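Local coordinates for protein sulfoquinovosidase (Escherichia coli, PDB 5AEG) that hydrolyses sulfoquinovosyl diacylglycerides and simple sulfoquinovosides such as sulfoquinovosyl glycerol, releasing sulfoquinovose for degradation by sulfoglycolysis, at residues Pro336-Asp341 with Gly373-Thr378; Gly361-Glu366 with Pro411-Leu416. All blocks are in the same frame, centred on the assembly; numbering follows the deposited sequence.

Contact 1: Pro336-Asp341 with Gly373-Thr378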
# COMPACT_ATOMS: atom_id res chain seq x y z
N PRO A 336 -9.78 1.50 -13.40
CA PRO A 336 -9.26 2.00 -14.68
C PRO A 336 -9.65 1.07 -15.84
O PRO A 336 -8.96 1.08 -16.87
CB PRO A 336 -7.78 2.08 -14.41
CG PRO A 336 -7.54 0.81 -13.59
CD PRO A 336 -8.77 0.62 -12.75
N TYR A 337 -10.75 0.32 -15.68
CA TYR A 337 -11.37 -0.48 -16.74
C TYR A 337 -12.78 0.08 -17.02
O TYR A 337 -13.32 0.88 -16.23
CB TYR A 337 -11.53 -1.93 -16.35
CG TYR A 337 -10.28 -2.63 -15.82
CD1 TYR A 337 -9.33 -3.20 -16.69
CD2 TYR A 337 -10.11 -2.84 -14.45
CE1 TYR A 337 -8.23 -3.92 -16.18
CE2 TYR A 337 -9.01 -3.47 -13.94
CZ TYR A 337 -8.07 -4.07 -14.79
OH TYR A 337 -6.95 -4.77 -14.25
N VAL A 338 -13.35 -0.34 -18.14
CA VAL A 338 -14.68 0.12 -18.55
C VAL A 338 -15.42 -1.05 -19.16
O VAL A 338 -14.94 -1.69 -20.09
CB VAL A 338 -14.63 1.32 -19.49
CG1 VAL A 338 -14.37 2.63 -18.77
CG2 VAL A 338 -13.62 1.15 -20.63
N ALA A 339 -16.63 -1.29 -18.67
CA ALA A 339 -17.43 -2.41 -19.11
C ALA A 339 -17.70 -2.30 -20.66
O ALA A 339 -18.24 -1.32 -21.14
CB ALA A 339 -18.76 -2.39 -18.39
N SER A 340 -17.44 -3.37 -21.36
CA SER A 340 -17.43 -3.35 -22.85
C SER A 340 -18.80 -3.09 -23.47
O SER A 340 -18.88 -2.58 -24.59
CB SER A 340 -16.84 -4.63 -23.40
OG SER A 340 -17.67 -5.67 -23.02
N ASP A 341 -19.87 -3.42 -22.75
CA ASP A 341 -21.23 -3.20 -23.24
C ASP A 341 -21.83 -1.85 -22.86
O ASP A 341 -23.00 -1.69 -23.04
CB ASP A 341 -22.13 -4.33 -22.77
CG ASP A 341 -22.25 -4.40 -21.22
OD1 ASP A 341 -21.38 -3.94 -20.43
OD2 ASP A 341 -23.21 -5.02 -20.77
N GLY A 373 -12.73 -3.08 -21.07
CA GLY A 373 -11.58 -2.47 -21.78
C GLY A 373 -10.60 -1.82 -20.82
O GLY A 373 -10.98 -1.29 -19.75
N VAL A 374 -9.34 -1.89 -21.18
CA VAL A 374 -8.27 -1.36 -20.39
C VAL A 374 -8.02 0.05 -20.89
O VAL A 374 -7.52 0.19 -22.01
CB VAL A 374 -6.96 -2.21 -20.53
CG1 VAL A 374 -5.85 -1.60 -19.69
CG2 VAL A 374 -7.17 -3.67 -20.21
N VAL A 375 -8.21 1.06 -20.03
CA VAL A 375 -8.02 2.43 -20.40
C VAL A 375 -6.51 2.66 -20.50
O VAL A 375 -5.75 2.32 -19.59
CB VAL A 375 -8.61 3.40 -19.39
CG1 VAL A 375 -8.30 4.85 -19.72
CG2 VAL A 375 -10.12 3.18 -19.25
N ASP A 376 -6.06 3.23 -21.62
CA ASP A 376 -4.61 3.33 -21.84
C ASP A 376 -4.11 4.59 -21.30
O ASP A 376 -4.01 5.62 -21.99
CB ASP A 376 -4.22 3.16 -23.32
CG ASP A 376 -2.69 3.19 -23.53
OD1 ASP A 376 -1.93 3.39 -22.55
OD2 ASP A 376 -2.24 2.96 -24.69
N LEU A 377 -3.71 4.53 -20.02
CA LEU A 377 -3.30 5.75 -19.35
C LEU A 377 -2.00 6.41 -19.92
O LEU A 377 -1.66 7.53 -19.50
CB LEU A 377 -3.16 5.54 -17.80
CG LEU A 377 -4.46 5.11 -17.09
CD1 LEU A 377 -4.24 4.83 -15.59
CD2 LEU A 377 -5.48 6.19 -17.25
N THR A 378 -1.24 5.68 -20.76
CA THR A 378 -0.04 6.24 -21.41
C THR A 378 -0.44 7.04 -22.68
O THR A 378 0.38 7.69 -23.23
CB THR A 378 0.98 5.18 -21.89
OG1 THR A 378 0.52 4.51 -23.09
CG2 THR A 378 1.23 4.08 -20.84
O HOH W 1 -6.23 0.63 -17.19

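Contact 2: Gly361-Glu366 with Pro411-Leu416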
# COMPACT_ATOMS: atom_id res chain seq x y z
N GLY A 361 -6.44 -5.31 -32.04
CA GLY A 361 -7.78 -5.05 -31.52
C GLY A 361 -7.70 -4.37 -30.14
O GLY A 361 -6.63 -4.33 -29.51
N ASP A 362 -8.82 -3.78 -29.72
CA ASP A 362 -8.92 -3.23 -28.36
C ASP A 362 -8.80 -4.35 -27.34
O ASP A 362 -9.41 -5.40 -27.49
CB ASP A 362 -10.23 -2.42 -28.17
CG ASP A 362 -10.19 -1.08 -28.86
OD1 ASP A 362 -9.08 -0.53 -29.13
OD2 ASP A 362 -11.27 -0.52 -29.10
N TYR A 363 -7.99 -4.18 -26.28
CA TYR A 363 -7.82 -5.28 -25.33
C TYR A 363 -8.96 -5.27 -24.32
O TYR A 363 -9.14 -4.26 -23.62
CB TYR A 363 -6.48 -5.11 -24.57
CG TYR A 363 -5.99 -6.34 -23.92
CD1 TYR A 363 -6.60 -6.82 -22.75
CD2 TYR A 363 -4.82 -6.96 -24.35
CE1 TYR A 363 -6.14 -7.96 -22.15
CE2 TYR A 363 -4.35 -8.09 -23.74
CZ TYR A 363 -5.02 -8.57 -22.62
OH TYR A 363 -4.56 -9.65 -21.94
N LEU A 364 -9.66 -6.40 -24.24
CA LEU A 364 -10.69 -6.64 -23.25
C LEU A 364 -10.27 -7.70 -22.26
O LEU A 364 -9.89 -8.78 -22.64
CB LEU A 364 -11.98 -7.12 -23.91
CG LEU A 364 -12.54 -6.23 -25.03
CD1 LEU A 364 -13.84 -6.80 -25.59
CD2 LEU A 364 -12.69 -4.80 -24.59
N VAL A 365 -10.38 -7.40 -20.99
CA VAL A 365 -10.05 -8.37 -19.96
C VAL A 365 -11.33 -9.03 -19.55
O VAL A 365 -12.36 -8.35 -19.41
CB VAL A 365 -9.42 -7.68 -18.75
CG1 VAL A 365 -9.15 -8.68 -17.67
CG2 VAL A 365 -8.12 -7.00 -19.16
N GLU A 366 -11.27 -10.33 -19.36
CA GLU A 366 -12.43 -11.09 -18.84
C GLU A 366 -12.47 -10.96 -17.37
O GLU A 366 -11.47 -11.22 -16.73
CB GLU A 366 -12.31 -12.58 -19.13
CG GLU A 366 -12.76 -12.92 -20.52
CD GLU A 366 -12.49 -14.35 -20.96
OE1 GLU A 366 -11.43 -14.94 -20.59
OE2 GLU A 366 -13.33 -14.88 -21.72
N PRO A 411 -2.43 -6.17 -17.94
CA PRO A 411 -1.95 -7.45 -18.49
C PRO A 411 -0.67 -7.25 -19.24
O PRO A 411 -0.43 -6.16 -19.82
CB PRO A 411 -3.09 -7.87 -19.47
CG PRO A 411 -4.30 -7.27 -18.87
CD PRO A 411 -3.75 -5.86 -18.53
N THR A 412 0.18 -8.24 -19.15
CA THR A 412 1.51 -8.11 -19.75
C THR A 412 1.60 -8.36 -21.25
O THR A 412 2.68 -8.21 -21.86
CB THR A 412 2.50 -9.02 -19.02
OG1 THR A 412 1.86 -10.24 -18.61
CG2 THR A 412 2.98 -8.29 -17.79
N ASP A 413 0.48 -8.68 -21.85
CA ASP A 413 0.35 -8.78 -23.34
C ASP A 413 -0.53 -7.67 -23.91
O ASP A 413 -1.08 -7.84 -25.00
CB ASP A 413 -0.12 -10.18 -23.72
CG ASP A 413 -1.45 -10.52 -23.19
OD1 ASP A 413 -2.00 -9.72 -22.42
OD2 ASP A 413 -1.96 -11.62 -23.49
N THR A 414 -0.63 -6.52 -23.20
CA THR A 414 -1.14 -5.31 -23.81
C THR A 414 -0.03 -4.60 -24.57
O THR A 414 1.16 -4.81 -24.28
CB THR A 414 -1.66 -4.29 -22.76
OG1 THR A 414 -0.64 -4.09 -21.76
CG2 THR A 414 -2.95 -4.82 -22.14
N TYR A 415 -0.46 -3.74 -25.51
CA TYR A 415 0.37 -2.89 -26.31
C TYR A 415 -0.14 -1.50 -26.06
O TYR A 415 -1.33 -1.22 -26.23
CB TYR A 415 0.30 -3.28 -27.81
CG TYR A 415 0.95 -4.58 -27.99
CD1 TYR A 415 0.28 -5.74 -27.70
CD2 TYR A 415 2.30 -4.67 -28.34
CE1 TYR A 415 0.91 -6.96 -27.76
CE2 TYR A 415 2.93 -5.90 -28.43
CZ TYR A 415 2.22 -7.03 -28.13
OH TYR A 415 2.77 -8.27 -28.21
N LEU A 416 0.79 -0.64 -25.63
CA LEU A 416 0.51 0.65 -25.11
C LEU A 416 0.93 1.74 -26.06
O LEU A 416 1.91 1.60 -26.79
CB LEU A 416 1.27 0.85 -23.79
CG LEU A 416 0.80 -0.24 -22.83
CD1 LEU A 416 1.78 -0.54 -21.78
CD2 LEU A 416 -0.61 0.08 -22.33

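Contact 1: Pro336-Asp341 with Gly373-Thr378
The short antiparallel pairing of Y337 and V338 with V374 and G373 sits beside the active site of this family 31 glycosidase, in a small three-stranded sheet that follows barrel strand 329-334. V338 and G373 form the hydrogen-bonded pair: V338 N donates to G373 O at 3.0 Å, and G373 N returns a bond to V338 O at 2.8 Å. Y337 and V374 make the adjoining non-hydrogen-bonded pair, and here Y337 CA comes 3.1 Å from G373 O in a CA-H...O contact, giving that carbonyl a second donor. Beyond the strand pair, V375 N reaches P336 O at 3.2 Å, while a water donates to both P336 O and V375 O and so closes a second bridge between the two segments.

Y337 and V374 project from the same face of the sheet and lie side by side. The CD1-CE1 edge of the tyrosine meets V374 CG2, with CD1 4.2 Å away. A chi1 of -52° sets the tyrosine CG anti to the carbonyl carbon and beside the backbone N; the far end of the ring is held by a hydrogen bond from OH to Y409 O. The ring also lies close to W304, a substrate-binding residue, and makes edge-to-face contacts with F367 and F406. On the face that carries V338, its CG2 touches V375 CG2 at 4.3 Å. V375 CB and CG2 also rest beside P336 O, each 3.4 Å from it.

Helix 343-351 packs on V338, and F386 of helix 380-395 touches both V338 and V375, while strand 370-374 runs between strands 337-339 and 364-367.

Contact 2: Gly361-Glu366 with Pro411-Leu416
Y363 extends from the segment 361-366 across to the 411-416 loop, and most of its ring atoms and its hydroxyl meet that loop. From CB, the first torsion sets CG anti to the backbone N (chi1 -161°), on the side of the loop. CG and CD2 lie beneath the methyl of T414, whose CG2 is 3.6 Å from CD2 and 3.8 Å from the ring centroid. This CH-pi contact comes over one face, 19° off the ring normal. Farther along, CE2 lies nearest D413 OD1, at 3.1 Å, with the backbone O of D413 a little farther off, while CE1 packs against P411 CG, and CZ against P411 CB. At the tip, OH donates to D413 OD1 over 2.6 Å, on the syn side of the carboxylate and slightly out of its plane. The ring and carboxylate planes are turned 62° apart, with D413 CG at the ring edge.

V365 adds an apolar touch, its CG2 lying 3.8 Å from P411 CG, so that the one proline atom meets both the valine methyl and Y363 CE1. The receiving surface is itself braced: T414 OG1 donates to P411 O at 2.8 Å, and that bond probably helps hold the threonine methyl over the ring. An alanine in place of Y363 would probably leave D413 OD1 without its hydroxyl donor and open a gap beside P411 and the T414 methyl.

Y363 and V365 both also touch V374 of strand 370-374, while T414 packs on A422 of helix 422-444. The loop side is a type I beta turn from P411 to T414, closed by the threonine hydroxyl and a weak backbone bond, and it belongs to the connection that follows barrel strand 401-404 in the TIM-barrel domain.

Along the chain the four segments come in the order 336-341, 361-366, 373-378 and 411-416, so the contacts cross rather than nest. Contact 1 closes the excursion that leaves strand 337-339, passes through helix 343-351 and the 364-367/370-374 hairpin, and returns at 373-378. Contact 2 opens inside that excursion and closes only after helix 380-395 and strand 401-404, ahead of helix 422-444. Their centres are about 9 Å apart, and they meet directly where L364 CD2 packs on G373 CA and D376 on L416. Together they tie the small sheet following one barrel strand to the loop following the next.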